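Local coordinates for protein tRNA (uracil(54)-C(5))-methyltransferase (PDB 2JJQ) that catalyses the S-adenosyl-L-methionine-dependent methylation of uridine 54 in tRNA at C5, giving 5-methyluridine, at residues 108-112 with 389-393; 346-351 with 367-373. All coordinates share one frame; numbering follows the deposited sequence.

Interaction 1 (108-112 with 389-393); sequences LKRIL and PETFA
The 2.8 Å helix bond from L112 N to L108 O links two leucines that, together with I111, meet the first turn of the helix at 389-393. That turn has its own bond, A393 N to P389 O at 2.9 Å, and L112 CD1 rests against the same P389 oxygen. P389 presents its ring to the other helix. L108 CD2 meets P389 CG at 3.7 Å, the leucine crossing the ring at about a right angle. I111 supplies the next layer through its shorter branch: CG2, anti to the backbone N because chi1 of -67° sends CG1 the other way, lies 3.8 Å from P389 CB. The same I111 methyl is 3.8 Å from E390 CG, and the extended E390 side chain crosses that of I111 at about a right angle on its way to solvent. Helix 97-112, which follows three (C81, C87, C90) of the four cysteines that probably bind a [4Fe-4S] cluster, is thereby laid on the C-terminal Rossmann-like methyltransferase domain, at the helix that starts two residues after C387, the predicted nucleophile. The axes of the two short segments point the same general way, inclined at -30° and 9.8 Å apart at closest approach. At the C-terminal end of helix 97-112, L112 takes a nearly eclipsed chi2 of 8°. This turns L112 CD1 to the edge of the F392 ring, in its plane and 3.9 Å from F392 CD2, while A393 CB lies 4.1 Å from the same methyl. The deeper ends of the contact reach the sheet: L108, L112 and F392 all touch L420 of strand 419-424, and the F392 ring also meets Y384 edge to face. Beside I111, R110 forms a salt bridge with D30.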
loop_
_atom_site.group_PDB
_atom_site.type_symbol
_atom_site.label_atom_id
_atom_site.label_comp_id
_atom_site.label_asym_id
_atom_site.label_seq_id
_atom_site.Cartn_x
_atom_site.Cartn_y
_atom_site.Cartn_z
ATOM N N LEU A 108 10.371 -12.415 9.325
ATOM C CA LEU A 108 10.539 -11.430 10.406
ATOM C C LEU A 108 11.492 -11.941 11.473
ATOM O O LEU A 108 12.316 -11.169 11.995
ATOM C CB LEU A 108 9.186 -11.069 11.076
ATOM C CG LEU A 108 8.317 -10.204 10.132
ATOM C CD1 LEU A 108 6.910 -10.086 10.723
ATOM C CD2 LEU A 108 8.990 -8.821 9.911
ATOM N N LYS A 109 11.338 -13.194 11.850
ATOM C CA LYS A 109 12.251 -13.768 12.849
ATOM C C LYS A 109 13.696 -13.714 12.344
ATOM O O LYS A 109 14.584 -13.341 13.087
ATOM C CB LYS A 109 11.857 -15.216 13.184
ATOM C CG LYS A 109 12.724 -15.821 14.302
ATOM C CD LYS A 109 12.122 -17.159 14.795
ATOM C CE LYS A 109 12.281 -18.271 13.777
ATOM N NZ LYS A 109 11.524 -19.516 14.215
ATOM N N ARG A 110 13.936 -14.060 11.070
ATOM C CA ARG A 110 15.290 -13.933 10.438
ATOM C C ARG A 110 15.872 -12.525 10.508
ATOM O O ARG A 110 17.049 -12.326 10.869
ATOM C CB ARG A 110 15.251 -14.285 8.921
ATOM C CG ARG A 110 14.792 -15.724 8.560
ATOM C CD ARG A 110 15.236 -16.214 7.172
ATOM N NE ARG A 110 14.445 -15.689 6.059
ATOM C CZ ARG A 110 13.357 -16.286 5.571
ATOM N NH1 ARG A 110 12.922 -17.418 6.138
ATOM N NH2 ARG A 110 12.706 -15.768 4.507
ATOM N N ILE A 111 15.053 -11.530 10.160
ATOM C CA ILE A 111 15.493 -10.141 10.123
ATOM C C ILE A 111 15.655 -9.485 11.502
ATOM O O ILE A 111 16.644 -8.797 11.760
ATOM C CB ILE A 111 14.514 -9.327 9.226
ATOM C CG1 ILE A 111 14.642 -9.812 7.761
ATOM C CG2 ILE A 111 14.725 -7.773 9.405
ATOM C CD1 ILE A 111 13.478 -9.295 6.818
ATOM N N LEU A 112 14.673 -9.688 12.369
ATOM C CA LEU A 112 14.627 -9.017 13.659
ATOM C C LEU A 112 15.311 -9.818 14.779
ATOM O O LEU A 112 15.634 -9.247 15.798
ATOM C CB LEU A 112 13.189 -8.902 14.083
ATOM C CG LEU A 112 12.382 -7.643 13.713
ATOM C CD1 LEU A 112 13.068 -6.708 12.802
ATOM C CD2 LEU A 112 10.945 -7.961 13.320
ATOM N N PRO A 389 11.113 -4.054 7.310
ATOM C CA PRO A 389 11.716 -4.634 8.514
ATOM C C PRO A 389 13.227 -4.340 8.684
ATOM O O PRO A 389 13.689 -4.122 9.805
ATOM C CB PRO A 389 11.488 -6.130 8.304
ATOM C CG PRO A 389 10.129 -6.181 7.586
ATOM C CD PRO A 389 10.230 -5.022 6.617
ATOM N N GLU A 390 13.993 -4.402 7.594
ATOM C CA GLU A 390 15.409 -4.178 7.710
ATOM C C GLU A 390 15.747 -2.749 8.111
ATOM O O GLU A 390 16.692 -2.543 8.872
ATOM C CB GLU A 390 16.122 -4.598 6.404
ATOM C CG GLU A 390 16.069 -6.106 6.216
ATOM C CD GLU A 390 16.909 -6.619 5.049
ATOM O OE1 GLU A 390 17.189 -5.845 4.092
ATOM O OE2 GLU A 390 17.257 -7.827 5.097
ATOM N N THR A 391 15.005 -1.774 7.581
ATOM C CA THR A 391 15.213 -0.365 7.974
ATOM C C THR A 391 14.773 -0.133 9.415
ATOM O O THR A 391 15.466 0.556 10.165
ATOM C CB THR A 391 14.515 0.638 7.026
ATOM O OG1 THR A 391 13.108 0.600 7.271
ATOM C CG2 THR A 391 14.686 0.181 5.659
ATOM N N PHE A 392 13.639 -0.722 9.807
ATOM C CA PHE A 392 13.224 -0.672 11.206
ATOM C C PHE A 392 14.352 -1.204 12.114
ATOM O O PHE A 392 14.709 -0.596 13.127
ATOM C CB PHE A 392 11.991 -1.532 11.428
ATOM C CG PHE A 392 11.703 -1.755 12.872
ATOM C CD1 PHE A 392 11.234 -0.687 13.664
ATOM C CD2 PHE A 392 11.910 -3.003 13.463
ATOM C CE1 PHE A 392 10.964 -0.904 15.036
ATOM C CE2 PHE A 392 11.668 -3.205 14.784
ATOM C CZ PHE A 392 11.182 -2.169 15.586
ATOM N N ALA A 393 14.889 -2.363 11.757
ATOM C CA ALA A 393 15.913 -3.020 12.591
ATOM C C ALA A 393 17.137 -2.129 12.751
ATOM O O ALA A 393 17.718 -2.056 13.841
ATOM C CB ALA A 393 16.314 -4.387 11.987
#

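Interaction 2 (346-351 with 367-373); sequences DREVSV and HPRLVKR. With SAH (S-adenosyl-L-homocysteine), chain B.
D346 and L370 join two elements of the Rossmann-like methyltransferase fold: the loop after edge strand 339-343 and the helix that follows strand 356-359. The inner side is closely packed. L370 CD1 lies 3.8 Å from V351 CG1 and also touches V349 CG1, while L370 CD2 leans on D346 CB. Behind them V349 meets M297 and V351 meets L295, both of strand 293-297. Along this apolar patch R373 extends to the turn of the loop, where NH1 donates to R347 O at 2.6 Å, the oxygen lying in the guanidinium plane but the donor standing above the carbonyl plane. R373 NH1 also donates to a water at 2.7 Å, which gives its own protons to D346 O and V349 O, so three backbone carbonyls of the turn are held by one guanidinium nitrogen and one water. D346 reads the adenine of S-adenosyl-L-homocysteine: its N donates to N1 at 3.0 Å, and OD1 accepts a weak bond from N6. Its chi1 of 61° sets the carboxylate between ligand and helix, where OD2 bonds to Y298 OH and takes a weak bond from H367 N. H367 is the N-cap, ND1 accepting R369 N at 2.9 Å in the ring plane. The solvent side loosens only at its rim: R347 CG still presses to 3.2 Å from H367 CD2, with R347 CB over one ring face (CH-pi). At the exposed guanidinium end like charges come close: R347 NH2 is 3.5 Å from R369 NH1, the guanidinium planes 81° apart.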
loop_
_atom_site.group_PDB
_atom_site.type_symbol
_atom_site.label_atom_id
_atom_site.label_comp_id
_atom_site.label_asym_id
_atom_site.label_seq_id
_atom_site.Cartn_x
_atom_site.Cartn_y
_atom_site.Cartn_z
ATOM N N ASP A 346 11.404 15.832 8.773
ATOM C CA ASP A 346 12.030 15.120 9.855
ATOM C C ASP A 346 13.419 15.716 10.233
ATOM O O ASP A 346 13.877 15.541 11.318
ATOM C CB ASP A 346 12.088 13.587 9.579
ATOM C CG ASP A 346 12.902 13.200 8.327
ATOM O OD1 ASP A 346 13.423 14.071 7.587
ATOM O OD2 ASP A 346 13.038 11.972 8.086
ATOM N N ARG A 347 14.064 16.424 9.315
ATOM C CA ARG A 347 15.373 17.027 9.618
ATOM C C ARG A 347 15.229 18.105 10.710
ATOM O O ARG A 347 16.196 18.406 11.425
ATOM C CB ARG A 347 15.987 17.630 8.353
ATOM C CG ARG A 347 16.006 16.705 7.130
ATOM C CD ARG A 347 16.434 17.465 5.840
ATOM N NE ARG A 347 17.300 18.581 6.207
ATOM C CZ ARG A 347 18.405 18.925 5.553
ATOM N NH1 ARG A 347 18.786 18.242 4.472
ATOM N NH2 ARG A 347 19.131 19.962 5.979
ATOM N N GLU A 348 14.036 18.672 10.853
ATOM C CA GLU A 348 13.820 19.842 11.717
ATOM C C GLU A 348 12.802 19.697 12.847
ATOM O O GLU A 348 12.814 20.508 13.794
ATOM C CB GLU A 348 13.399 21.052 10.868
ATOM C CG GLU A 348 11.952 20.980 10.334
ATOM C CD GLU A 348 11.743 21.816 9.035
ATOM O OE1 GLU A 348 12.494 22.827 8.878
ATOM O OE2 GLU A 348 10.850 21.466 8.190
ATOM N N VAL A 349 11.901 18.714 12.760
ATOM C CA VAL A 349 10.795 18.605 13.731
ATOM C C VAL A 349 11.297 18.446 15.149
ATOM O O VAL A 349 12.208 17.669 15.417
ATOM C CB VAL A 349 9.835 17.420 13.400
ATOM C CG1 VAL A 349 10.573 16.101 13.518
ATOM C CG2 VAL A 349 8.604 17.401 14.342
ATOM N N SER A 350 10.685 19.187 16.066
ATOM C CA SER A 350 10.944 19.014 17.495
ATOM C C SER A 350 10.099 17.890 18.080
ATOM O O SER A 350 8.902 17.769 17.784
ATOM C CB SER A 350 10.658 20.319 18.256
ATOM O OG SER A 350 10.596 20.058 19.631
ATOM N N VAL A 351 10.715 17.096 18.937
ATOM C CA VAL A 351 10.025 16.029 19.640
ATOM C C VAL A 351 9.914 16.351 21.110
ATOM O O VAL A 351 9.571 15.514 21.917
ATOM C CB VAL A 351 10.758 14.681 19.401
ATOM C CG1 VAL A 351 10.534 14.251 17.971
ATOM C CG2 VAL A 351 12.252 14.812 19.600
ATOM N N HIS A 367 15.329 10.132 9.675
ATOM C CA HIS A 367 16.521 10.985 9.526
ATOM C C HIS A 367 17.402 10.887 10.779
ATOM O O HIS A 367 16.897 10.955 11.900
ATOM C CB HIS A 367 16.134 12.438 9.377
ATOM C CG HIS A 367 17.250 13.294 8.859
ATOM N ND1 HIS A 367 18.342 13.635 9.624
ATOM C CD2 HIS A 367 17.450 13.859 7.645
ATOM C CE1 HIS A 367 19.160 14.391 8.913
ATOM N NE2 HIS A 367 18.656 14.521 7.700
ATOM N N PRO A 368 18.737 10.750 10.599
ATOM C CA PRO A 368 19.666 10.752 11.755
ATOM C C PRO A 368 19.460 11.873 12.772
ATOM O O PRO A 368 19.592 11.636 13.989
ATOM C CB PRO A 368 21.044 10.856 11.068
ATOM C CG PRO A 368 20.832 10.014 9.790
ATOM C CD PRO A 368 19.442 10.470 9.328
ATOM N N ARG A 369 19.140 13.074 12.314
ATOM C CA ARG A 369 18.873 14.201 13.220
ATOM C C ARG A 369 17.642 13.965 14.103
ATOM O O ARG A 369 17.593 14.377 15.249
ATOM C CB ARG A 369 18.702 15.525 12.463
ATOM C CG ARG A 369 20.038 16.109 11.993
ATOM C CD ARG A 369 19.911 17.372 11.142
ATOM N NE ARG A 369 21.246 17.902 10.858
ATOM C CZ ARG A 369 21.514 18.813 9.923
ATOM N NH1 ARG A 369 20.530 19.296 9.155
ATOM N NH2 ARG A 369 22.772 19.241 9.750
ATOM N N LEU A 370 16.633 13.325 13.540
ATOM C CA LEU A 370 15.431 12.994 14.309
ATOM C C LEU A 370 15.810 11.926 15.345
ATOM O O LEU A 370 15.370 11.999 16.493
ATOM C CB LEU A 370 14.346 12.456 13.355
ATOM C CG LEU A 370 13.099 11.935 14.074
ATOM C CD1 LEU A 370 12.484 12.975 15.032
ATOM C CD2 LEU A 370 12.055 11.489 12.988
ATOM N N VAL A 371 16.601 10.913 14.954
ATOM C CA VAL A 371 17.053 9.949 15.971
ATOM C C VAL A 371 17.850 10.573 17.126
ATOM O O VAL A 371 17.607 10.263 18.306
ATOM C CB VAL A 371 17.593 8.546 15.455
ATOM C CG1 VAL A 371 17.403 8.244 13.926
ATOM C CG2 VAL A 371 18.802 7.971 16.226
ATOM N N LYS A 372 18.733 11.508 16.787
ATOM C CA LYS A 372 19.430 12.274 17.846
ATOM C C LYS A 372 18.469 13.000 18.786
ATOM O O LYS A 372 18.626 12.981 20.035
ATOM C CB LYS A 372 20.385 13.291 17.223
ATOM C CG LYS A 372 21.531 12.629 16.438
ATOM C CD LYS A 372 22.643 13.600 16.110
ATOM C CE LYS A 372 23.786 12.918 15.342
ATOM N NZ LYS A 372 24.983 13.841 15.264
ATOM N N ARG A 373 17.457 13.644 18.194
ATOM C CA ARG A 373 16.499 14.421 18.957
ATOM C C ARG A 373 15.678 13.514 19.868
ATOM O O ARG A 373 15.446 13.839 21.034
ATOM C CB ARG A 373 15.604 15.221 18.030
ATOM C CG ARG A 373 16.300 16.431 17.434
ATOM C CD ARG A 373 15.358 17.181 16.514
ATOM N NE ARG A 373 15.969 18.465 16.240
ATOM C CZ ARG A 373 16.367 18.846 15.036
ATOM N NH1 ARG A 373 16.167 18.042 13.993
ATOM N NH2 ARG A 373 16.943 20.039 14.876
HETATM N N SAH B . 1.251 7.542 8.631
HETATM C CA SAH B . 0.905 7.843 7.203
HETATM C CB SAH B . 1.869 7.147 6.244
HETATM C CG SAH B . 3.286 7.666 6.349
HETATM S SD SAH B . 4.097 7.302 4.783
HETATM C C SAH B . -0.479 7.298 6.935
HETATM O O SAH B . -1.119 7.547 5.901
HETATM O OXT SAH B . -0.980 6.554 7.765
HETATM C "C5'" SAH B . 5.599 8.199 5.084
HETATM C "C4'" SAH B . 5.324 9.713 5.084
HETATM O "O4'" SAH B . 6.554 10.482 5.157
HETATM C "C3'" SAH B . 4.609 10.225 3.833
HETATM O "O3'" SAH B . 3.340 10.786 4.228
HETATM C "C2'" SAH B . 5.580 11.275 3.238
HETATM O "O2'" SAH B . 4.967 12.437 2.672
HETATM C "C1'" SAH B . 6.390 11.710 4.424
HETATM N N9 SAH B . 7.790 12.063 4.220
HETATM C C8 SAH B . 8.672 11.520 3.346
HETATM N N7 SAH B . 9.903 12.051 3.576
HETATM C C5 SAH B . 9.811 12.899 4.614
HETATM C C6 SAH B . 10.727 13.776 5.372
HETATM N N6 SAH B . 12.028 13.810 4.992
HETATM N N1 SAH B . 10.192 14.505 6.406
HETATM C C2 SAH B . 8.886 14.445 6.749
HETATM N N3 SAH B . 8.012 13.678 6.083
HETATM C C4 SAH B . 8.419 12.901 5.050
HETATM O O HOH W 1 14.043 16.372 13.875
#

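From the N terminus, the strands of the TRAM-like part and the first three probable cluster cysteines come before helix 97-112, which ends in 108-112, half of interaction 1. The other half comes 277 residues later, so this contact closes a very long loop and ties that helix to the C-terminal catalytic domain. Interaction 2 falls within that loop: 346-351 and 367-373 are 16 residues apart, with strand 356-359 between them, and their contact stays inside the catalytic domain beside the adenine of the cofactor product. The contacts do not cross or touch; the centres of interactions 1 and 2 lie about 22 Å apart, their nearest atoms about 9 Å. Strand 381-386 links helix 368-377 to helix 389-398.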